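Local coordinates for possible thiamine biosynthesis enzyme (Candida albicans, PDB 2X7Q), which is of unknown function but has the periplasmic binding protein fold and may bind a small solute, possibly one linked to thiamine biosynthesis, at residues A[51-54]-A[55-59]. The protein carries 1 engineered substitution. Residues are numbered along the deposited sequence; the frame is centred on the assembly and turned at random.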
loop_
_atom_site.group_PDB
_atom_site.type_symbol
_atom_site.label_atom_id
_atom_site.label_comp_id
_atom_site.label_asym_id
_atom_site.label_seq_id
_atom_site.Cartn_x
_atom_site.Cartn_y
_atom_site.Cartn_z
ATOM N N VAL A 51 3.294 1.978 11.356
ATOM C CA VAL A 51 3.398 0.552 11.073
ATOM C C VAL A 51 4.432 0.301 9.978
ATOM O O VAL A 51 4.087 0.252 8.802
ATOM C CB VAL A 51 2.034 -0.030 10.646
ATOM C CG1 VAL A 51 2.142 -1.531 10.410
ATOM C CG2 VAL A 51 0.973 0.274 11.700
ATOM N N PRO A 52 5.708 0.145 10.371
ATOM C CA PRO A 52 6.837 -0.057 9.450
ATOM C C PRO A 52 6.770 -1.335 8.613
ATOM O O PRO A 52 7.494 -1.418 7.620
ATOM C CB PRO A 52 8.049 -0.151 10.390
ATOM C CG PRO A 52 7.620 0.485 11.659
ATOM C CD PRO A 52 6.153 0.195 11.774
ATOM N N GLU A 53 5.944 -2.307 9.001
ATOM C CA GLU A 53 5.958 -3.615 8.335
ATOM C C GLU A 53 4.783 -3.872 7.391
ATOM O O GLU A 53 4.446 -5.025 7.119
ATOM C CB GLU A 53 6.061 -4.755 9.356
ATOM C CG GLU A 53 6.439 -4.323 10.759
ATOM C CD GLU A 53 5.234 -3.919 11.574
ATOM O OE1 GLU A 53 5.374 -3.067 12.472
ATOM O OE2 GLU A 53 4.140 -4.458 11.314
ATOM N N GLY A 54 4.167 -2.803 6.895
ATOM C CA GLY A 54 3.188 -2.922 5.827
ATOM C C GLY A 54 1.728 -3.138 6.193
ATOM O O GLY A 54 1.344 -3.107 7.365
ATOM N N SER A 55 0.917 -3.372 5.162
ATOM C CA SER A 55 -0.534 -3.465 5.292
ATOM C C SER A 55 -0.988 -4.702 6.059
ATOM O O SER A 55 -2.088 -4.728 6.615
ATOM C CB SER A 55 -1.192 -3.450 3.908
ATOM O OG SER A 55 -0.842 -2.284 3.182
ATOM N N GLY A 56 -0.143 -5.726 6.077
ATOM C CA GLY A 56 -0.454 -6.953 6.786
ATOM C C GLY A 56 -0.874 -6.687 8.218
ATOM O O GLY A 56 -1.865 -7.240 8.697
ATOM N N ARG A 57 -0.123 -5.829 8.902
ATOM C CA ARG A 57 -0.414 -5.490 10.289
ATOM C C ARG A 57 -1.560 -4.488 10.361
ATOM O O ARG A 57 -2.316 -4.466 11.332
ATOM C CB ARG A 57 0.828 -4.917 10.979
ATOM C CG ARG A 57 0.683 -4.762 12.490
ATOM C CD ARG A 57 1.786 -3.896 13.084
ATOM N NE ARG A 57 1.711 -3.847 14.542
ATOM C CZ ARG A 57 2.414 -3.014 15.304
ATOM N NH1 ARG A 57 3.249 -2.142 14.753
ATOM N NH2 ARG A 57 2.280 -3.044 16.622
ATOM N N LEU A 58 -1.679 -3.660 9.328
ATOM C CA LEU A 58 -2.767 -2.693 9.236
ATOM C C LEU A 58 -4.124 -3.379 9.355
ATOM O O LEU A 58 -4.991 -2.929 10.104
ATOM C CB LEU A 58 -2.689 -1.916 7.918
ATOM C CG LEU A 58 -1.454 -1.040 7.697
ATOM C CD1 LEU A 58 -1.565 -0.278 6.383
ATOM C CD2 LEU A 58 -1.272 -0.079 8.857
ATOM N N ILE A 59 -4.303 -4.468 8.613
ATOM C CA ILE A 59 -5.552 -5.219 8.654
ATOM C C ILE A 59 -5.770 -5.848 10.031
ATOM O O ILE A 59 -6.890 -5.867 10.543
ATOM C CB ILE A 59 -5.598 -6.317 7.573
ATOM C CG1 ILE A 59 -5.455 -5.705 6.179
ATOM C CG2 ILE A 59 -6.892 -7.110 7.673
ATOM C CD1 ILE A 59 -5.468 -6.723 5.059
HETATM O O HOH W 1 2.455 -6.635 8.072
#
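Glu53 and Arg57 form a salt bridge between the turn and helix 55-63, and its geometry is loose. Glu53 OE1 lies 3.3 Å from Arg57 NH1, with an N-H...O angle of only 124°. The carboxylate and guanidinium planes are turned 48° apart, so this is a weak single bond and not a paired, two-pronged one. Glu53 OE2 makes a tight approach to the aliphatic part of the arginine, 3.0 Å from Arg57 CD. Arg57, with CG anti to the backbone N and the chain extended to NE, runs alongside the turn; Glu53, bent at chi2 and nearly eclipsed about chi1 (-13°), brings its carboxylate to it, a sign of some strain.

The apolar contacts share the arginine stem with this pair. Buried Val51 divides its two methyls: CG1 lies 3.6 Å from Arg57 CD, the same carbon that Glu53 OE2 approaches, while Val51 CG2 meets Leu58 CD2 at 3.6 Å. Val51 and Leu58, both buried, continue onto Ala20 of strand 17-21, which places this cluster against the sheet.

Backbone polar groups are joined partly through solvent. Arg57 N makes a weak bond to Gly54 O (3.5 Å) and a second weak one to a water, which in turn donates to Glu53 O at 2.7 Å. Leu58 CG also packs on Gly54 O. Gly54 combines a positive phi with an extended psi, a backbone region that suits glycine. Ser55 OG is hydrogen-bonded to Leu73 N, outside this contact.

Val51 to Gly54 form a type I beta turn, which carries the chain from edge strand 46-50 into helix 55-63. The arrangement is a strand-turn-helix connection within a beta-alpha-beta crossover, leading on to parallel strand 69-73 in one of the two mixed five-stranded sheets of this periplasmic binding protein fold.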